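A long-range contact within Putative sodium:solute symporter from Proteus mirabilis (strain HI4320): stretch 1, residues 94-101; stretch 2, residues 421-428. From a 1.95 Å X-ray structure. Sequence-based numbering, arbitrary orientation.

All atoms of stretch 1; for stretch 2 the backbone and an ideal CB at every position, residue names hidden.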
ATOM      1  N   TYR A  94      13.745  -6.849 -14.700  1.00 28.04           N
ATOM      2  CA  TYR A  94      14.198  -7.722 -15.739  1.00 30.45           C
ATOM      3  C   TYR A  94      13.162  -8.719 -16.201  1.00 29.44           C
ATOM      4  O   TYR A  94      13.095  -8.991 -17.387  1.00 23.98           O
ATOM      5  CB  TYR A  94      15.486  -8.440 -15.318  1.00 35.59           C
ATOM      6  CG  TYR A  94      16.647  -7.478 -15.285  1.00 41.47           C
ATOM      7  CD1 TYR A  94      16.965  -6.700 -16.427  1.00 43.91           C
ATOM      8  CD2 TYR A  94      17.437  -7.325 -14.139  1.00 46.28           C
ATOM      9  CE1 TYR A  94      18.010  -5.786 -16.412  1.00 44.93           C
ATOM     10  CE2 TYR A  94      18.493  -6.415 -14.114  1.00 45.63           C
ATOM     11  CZ  TYR A  94      18.779  -5.658 -15.257  1.00 48.86           C
ATOM     12  OH  TYR A  94      19.811  -4.735 -15.255  1.00 47.94           O
ATOM     13  N   PHE A  95      12.324  -9.248 -15.308  1.00 25.45           N
ATOM     14  CA  PHE A  95      11.451 -10.360 -15.716  1.00 24.80           C
ATOM     15  C   PHE A  95      10.006  -9.967 -15.928  1.00 23.38           C
ATOM     16  O   PHE A  95       9.340 -10.646 -16.721  1.00 22.41           O
ATOM     17  CB  PHE A  95      11.562 -11.505 -14.732  1.00 26.06           C
ATOM     18  CG  PHE A  95      12.928 -12.108 -14.692  1.00 31.53           C
ATOM     19  CD1 PHE A  95      13.455 -12.719 -15.813  1.00 38.57           C
ATOM     20  CD2 PHE A  95      13.693 -12.077 -13.538  1.00 34.57           C
ATOM     21  CE1 PHE A  95      14.737 -13.263 -15.796  1.00 41.28           C
ATOM     22  CE2 PHE A  95      14.949 -12.652 -13.499  1.00 37.67           C
ATOM     23  CZ  PHE A  95      15.483 -13.227 -14.641  1.00 39.65           C
ATOM     24  N   TYR A  96       9.505  -8.925 -15.226  1.00 21.06           N
ATOM     25  CA  TYR A  96       8.040  -8.620 -15.231  1.00 20.38           C
ATOM     26  C   TYR A  96       7.746  -7.432 -16.113  1.00 20.59           C
ATOM     27  O   TYR A  96       6.956  -7.524 -17.016  1.00 19.91           O
ATOM     28  CB  TYR A  96       7.512  -8.386 -13.813  1.00 22.30           C
ATOM     29  CG  TYR A  96       7.408  -9.630 -12.903  1.00 22.13           C
ATOM     30  CD1 TYR A  96       8.510 -10.193 -12.318  1.00 26.01           C
ATOM     31  CD2 TYR A  96       6.160 -10.192 -12.614  1.00 26.97           C
ATOM     32  CE1 TYR A  96       8.426 -11.334 -11.493  1.00 26.58           C
ATOM     33  CE2 TYR A  96       6.030 -11.303 -11.769  1.00 26.85           C
ATOM     34  CZ  TYR A  96       7.168 -11.889 -11.235  1.00 28.65           C
ATOM     35  OH  TYR A  96       6.977 -12.985 -10.426  1.00 26.19           O
ATOM     36  N   ILE A  97       8.435  -6.306 -15.864  1.00 22.23           N
ATOM     37  CA  ILE A  97       8.126  -4.993 -16.533  1.00 23.29           C
ATOM     38  C   ILE A  97       8.100  -5.011 -18.086  1.00 23.20           C
ATOM     39  O   ILE A  97       7.137  -4.449 -18.693  1.00 24.28           O
ATOM     40  CB  ILE A  97       8.968  -3.842 -15.953  1.00 22.70           C
ATOM     41  CG1 ILE A  97       8.353  -3.455 -14.600  1.00 24.32           C
ATOM     42  CG2 ILE A  97       9.051  -2.662 -16.906  1.00 24.84           C
ATOM     43  CD1 ILE A  97       9.187  -2.486 -13.772  1.00 24.51           C
ATOM     44  N   PRO A  98       8.998  -5.777 -18.707  1.00 24.05           N
ATOM     45  CA  PRO A  98       8.907  -5.898 -20.182  1.00 27.85           C
ATOM     46  C   PRO A  98       7.595  -6.458 -20.707  1.00 27.04           C
ATOM     47  O   PRO A  98       7.108  -5.974 -21.735  1.00 29.44           O
ATOM     48  CB  PRO A  98      10.108  -6.788 -20.553  1.00 26.90           C
ATOM     49  CG  PRO A  98      11.061  -6.634 -19.409  1.00 27.14           C
ATOM     50  CD  PRO A  98      10.185  -6.482 -18.180  1.00 25.72           C
ATOM     51  N   PHE A  99       6.995  -7.425 -20.010  1.00 27.57           N
ATOM     52  CA  PHE A  99       5.678  -7.937 -20.438  1.00 27.89           C
ATOM     53  C   PHE A  99       4.609  -6.903 -20.288  1.00 26.23           C
ATOM     54  O   PHE A  99       3.815  -6.676 -21.212  1.00 23.79           O
ATOM     55  CB  PHE A  99       5.287  -9.214 -19.687  1.00 29.31           C
ATOM     56  CG  PHE A  99       6.077 -10.414 -20.139  1.00 30.67           C
ATOM     57  CD1 PHE A  99       7.301 -10.691 -19.599  1.00 28.90           C
ATOM     58  CD2 PHE A  99       5.578 -11.253 -21.137  1.00 33.53           C
ATOM     59  CE1 PHE A  99       8.024 -11.763 -20.049  1.00 32.90           C
ATOM     60  CE2 PHE A  99       6.305 -12.334 -21.572  1.00 31.03           C
ATOM     61  CZ  PHE A  99       7.538 -12.581 -21.035  1.00 28.07           C
ATOM     62  N   PHE A 100       4.629  -6.235 -19.137  1.00 26.16           N
ATOM     63  CA  PHE A 100       3.631  -5.233 -18.812  1.00 25.26           C
ATOM     64  C   PHE A 100       3.703  -4.085 -19.837  1.00 24.86           C
ATOM     65  O   PHE A 100       2.664  -3.589 -20.298  1.00 25.90           O
ATOM     66  CB  PHE A 100       3.835  -4.663 -17.371  1.00 26.11           C
ATOM     67  CG  PHE A 100       3.466  -5.621 -16.237  1.00 23.40           C
ATOM     68  CD1 PHE A 100       2.292  -6.367 -16.257  1.00 26.32           C
ATOM     69  CD2 PHE A 100       4.277  -5.745 -15.121  1.00 23.19           C
ATOM     70  CE1 PHE A 100       1.962  -7.239 -15.180  1.00 28.64           C
ATOM     71  CE2 PHE A 100       3.958  -6.609 -14.061  1.00 23.09           C
ATOM     72  CZ  PHE A 100       2.796  -7.347 -14.075  1.00 23.88           C
ATOM     73  N   ARG A 101       4.904  -3.629 -20.150  1.00 23.61           N
ATOM     74  CA  ARG A 101       5.053  -2.548 -21.062  1.00 25.38           C
ATOM     75  C   ARG A 101       4.697  -2.940 -22.486  1.00 26.71           C
ATOM     76  O   ARG A 101       4.026  -2.175 -23.158  1.00 24.62           O
ATOM     77  CB  ARG A 101       6.459  -1.966 -21.011  1.00 25.23           C
ATOM     78  CG  ARG A 101       6.593  -1.141 -19.731  1.00 28.39           C
ATOM     79  CD  ARG A 101       7.926  -0.439 -19.609  1.00 26.97           C
ATOM     80  NE  ARG A 101       8.019   0.652 -20.579  1.00 30.16           N
ATOM     81  CZ  ARG A 101       7.456   1.859 -20.484  1.00 26.35           C
ATOM     82  NH1 ARG A 101       6.687   2.225 -19.443  1.00 26.07           N
ATOM     83  NH2 ARG A 101       7.659   2.689 -21.460  1.00 24.10           N
ATOM     84  N   UNK A 421       0.074 -16.874  -9.428  1.00 21.99           N
ATOM     85  CA  UNK A 421      -0.268 -16.889 -10.817  1.00 21.39           C
ATOM     86  C   UNK A 421       0.746 -16.160 -11.661  1.00 21.93           C
ATOM     87  O   UNK A 421       1.068 -16.668 -12.719  1.00 22.01           O
ATOM     88  CB  UNK A 421      -1.657 -16.281 -11.020  1.00 21.39           C
ATOM     89  N   UNK A 422       1.214 -14.971 -11.219  1.00 21.87           N
ATOM     90  CA  UNK A 422       2.247 -14.243 -11.912  1.00 21.54           C
ATOM     91  C   UNK A 422       3.583 -14.965 -11.904  1.00 20.79           C
ATOM     92  O   UNK A 422       4.294 -14.969 -12.918  1.00 22.30           O
ATOM     93  CB  UNK A 422       2.404 -12.854 -11.290  1.00 21.54           C
ATOM     94  N   UNK A 423       3.965 -15.519 -10.770  1.00 20.94           N
ATOM     95  CA  UNK A 423       5.247 -16.251 -10.662  1.00 22.88           C
ATOM     96  C   UNK A 423       5.246 -17.443 -11.574  1.00 19.39           C
ATOM     97  O   UNK A 423       6.202 -17.702 -12.306  1.00 19.78           O
ATOM     98  CB  UNK A 423       5.510 -16.701  -9.224  1.00 22.88           C
ATOM     99  N   UNK A 424       4.120 -18.123 -11.599  1.00 21.42           N
ATOM    100  CA  UNK A 424       3.928 -19.339 -12.450  1.00 20.89           C
ATOM    101  C   UNK A 424       3.997 -18.997 -13.942  1.00 23.95           C
ATOM    102  O   UNK A 424       4.745 -19.591 -14.689  1.00 21.14           O
ATOM    103  CB  UNK A 424       2.583 -20.000 -12.144  1.00 20.89           C
ATOM    104  N   UNK A 425       3.255 -17.961 -14.355  1.00 24.74           N
ATOM    105  CA  UNK A 425       3.300 -17.539 -15.752  1.00 23.30           C
ATOM    106  C   UNK A 425       4.674 -17.077 -16.179  1.00 24.02           C
ATOM    107  O   UNK A 425       5.130 -17.357 -17.292  1.00 23.20           O
ATOM    108  CB  UNK A 425       2.289 -16.417 -15.994  1.00 23.30           C
ATOM    109  N   UNK A 426       5.314 -16.306 -15.312  1.00 23.85           N
ATOM    110  CA  UNK A 426       6.564 -15.660 -15.665  1.00 23.42           C
ATOM    111  C   UNK A 426       7.693 -16.673 -15.631  1.00 23.19           C
ATOM    112  O   UNK A 426       8.541 -16.640 -16.476  1.00 24.99           O
ATOM    113  CB  UNK A 426       6.859 -14.491 -14.723  1.00 23.42           C
ATOM    114  N   UNK A 427       7.709 -17.587 -14.684  1.00 24.53           N
ATOM    115  CA  UNK A 427       8.891 -18.451 -14.525  1.00 22.57           C
ATOM    116  C   UNK A 427       8.762 -19.916 -14.947  1.00 22.88           C
ATOM    117  O   UNK A 427       9.758 -20.611 -15.011  1.00 25.75           O
ATOM    118  CB  UNK A 427       9.306 -18.427 -13.053  1.00 22.57           C
ATOM    119  N   UNK A 428       7.553 -20.381 -15.229  1.00 22.10           N
ATOM    120  CA  UNK A 428       7.332 -21.782 -15.544  1.00 21.09           C
ATOM    121  C   UNK A 428       6.740 -21.870 -16.929  1.00 20.37           C
ATOM    122  O   UNK A 428       5.522 -21.746 -17.113  1.00 21.58           O
ATOM    123  CB  UNK A 428       6.422 -22.453 -14.513  1.00 21.09           C
TER

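Stretch 2 runs as a helix through position 427 and crosses the helix of stretch 1 at 90°; positions 422, 423, 426 and 427 meet it. What stretch 1 offers is almost wholly aromatic: Phe95, Tyr96, Phe99 and Phe100.

Position 421 has helical backbone angles and nothing of stretch 1 within 5.5 Å of its ideal CB. Stretch 1 therefore sets no preference; the residue is Leu421, which makes no contact here.

At position 422 CA-to-CB points toward stretch 1, and the ideal CB lies 4.0 Å from CE2 of Tyr96. The ring of Phe100 lies farther out, so a long apolar side chain, such as leucine, methionine or phenylalanine, could reach it. Phe422 is found. Its CB packs at the edge of the Tyr96 ring, and chi1 in the m well sends the ring onward until CE2 is 3.8 Å from CE1 of Phe100, at the edge of that ring.

Position 423 points away, yet its ideal CB is 4.2 Å from OH of Tyr96. A polar group might suit the hydroxyl, but a flexible apolar chain can simply pass beside it. The residue is Met423, present as selenomethionine; its CG lies 3.7 Å from OH of Tyr96, without a hydrogen bond.

Positions 424 and 425 find nothing of stretch 1 near their ideal CB atoms, and the visible atoms leave the choice open. They are Leu424, pointing away, and Gly425, whose helical angles do not demand glycine.

Position 426 points toward stretch 1, with its ideal CB 4.4 Å from CZ of Tyr96 and 5.0 Å from O of Phe95. The aromatic surroundings favour an apolar chain, and isoleucine, leucine, valine or methionine would all be plausible. Ile426 fills the place: CG1 lies over the face of the Tyr96 ring in a CH-pi contact, CD1 continues to 3.9 Å from CD1 of Phe99, and CG2 lies 4.0 Å from CB of Phe95.

At position 427 CA-to-CB points sideways and nothing of stretch 1 lies within 5.5 Å of the ideal CB, so only a long side chain could reach back to Phe95 and Tyr96. A large apolar or aromatic group would suit. Phe427 turns its edge to the face of Phe95, with CE1 3.8 Å from CG of Phe95, while CE2 comes within 3.4 Å of OH of Tyr96. With 422, 423 and 426 it completes the hole that receives the Tyr96 side chain.

Position 428 leaves helical angles and is out of reach; its extended backbone suits the beta-branched Val428, but does not require it.

Stretch 2 (421-428) LFMLGIFV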
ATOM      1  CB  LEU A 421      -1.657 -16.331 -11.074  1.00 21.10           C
ATOM      2  CG  LEU A 421      -2.848 -17.208 -10.655  1.00 20.66           C
ATOM      3  CD1 LEU A 421      -4.158 -16.410 -10.607  1.00 19.56           C
ATOM      4  CD2 LEU A 421      -3.027 -18.377 -11.605  1.00 21.22           C
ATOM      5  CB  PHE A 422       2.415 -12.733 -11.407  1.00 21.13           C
ATOM      6  CG  PHE A 422       1.286 -11.814 -11.837  1.00 19.08           C
ATOM      7  CD1 PHE A 422       0.136 -11.738 -11.119  1.00 20.85           C
ATOM      8  CD2 PHE A 422       1.376 -11.065 -12.995  1.00 20.06           C
ATOM      9  CE1 PHE A 422      -0.916 -10.917 -11.525  1.00 18.11           C
ATOM     10  CE2 PHE A 422       0.359 -10.236 -13.400  1.00 18.28           C
ATOM     11  CZ  PHE A 422      -0.795 -10.169 -12.666  1.00 19.31           C
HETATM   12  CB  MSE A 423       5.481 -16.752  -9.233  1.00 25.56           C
HETATM   13  CG  MSE A 423       5.644 -15.617  -8.239  1.00 30.05           C
HETATM   14 SE   MSE A 423       6.022 -16.270  -6.416  1.00 41.70          SE
HETATM   15  CE  MSE A 423       7.699 -17.090  -6.957  1.00 30.35           C
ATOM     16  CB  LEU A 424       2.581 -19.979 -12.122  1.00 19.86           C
ATOM     17  CG  LEU A 424       2.235 -21.249 -12.918  1.00 18.77           C
ATOM     18  CD1 LEU A 424       3.100 -22.361 -12.423  1.00 19.05           C
ATOM     19  CD2 LEU A 424       0.773 -21.611 -12.808  1.00 19.10           C
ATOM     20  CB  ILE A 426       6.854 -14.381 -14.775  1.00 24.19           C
ATOM     21  CG1 ILE A 426       5.888 -13.212 -15.094  1.00 23.54           C
ATOM     22  CG2 ILE A 426       8.310 -13.907 -14.891  1.00 24.23           C
ATOM     23  CD1 ILE A 426       5.996 -12.581 -16.476  1.00 22.32           C
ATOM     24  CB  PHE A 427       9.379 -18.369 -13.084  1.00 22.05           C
ATOM     25  CG  PHE A 427       9.879 -16.986 -12.726  1.00 22.75           C
ATOM     26  CD1 PHE A 427      11.056 -16.521 -13.272  1.00 22.55           C
ATOM     27  CD2 PHE A 427       9.122 -16.137 -11.913  1.00 22.74           C
ATOM     28  CE1 PHE A 427      11.532 -15.245 -12.969  1.00 26.25           C
ATOM     29  CE2 PHE A 427       9.601 -14.874 -11.584  1.00 22.89           C
ATOM     30  CZ  PHE A 427      10.807 -14.422 -12.111  1.00 24.43           C
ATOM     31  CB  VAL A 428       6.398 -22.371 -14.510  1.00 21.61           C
ATOM     32  CG1 VAL A 428       6.239 -23.834 -14.749  1.00 23.90           C
ATOM     33  CG2 VAL A 428       6.950 -22.103 -13.115  1.00 22.61           C
TER
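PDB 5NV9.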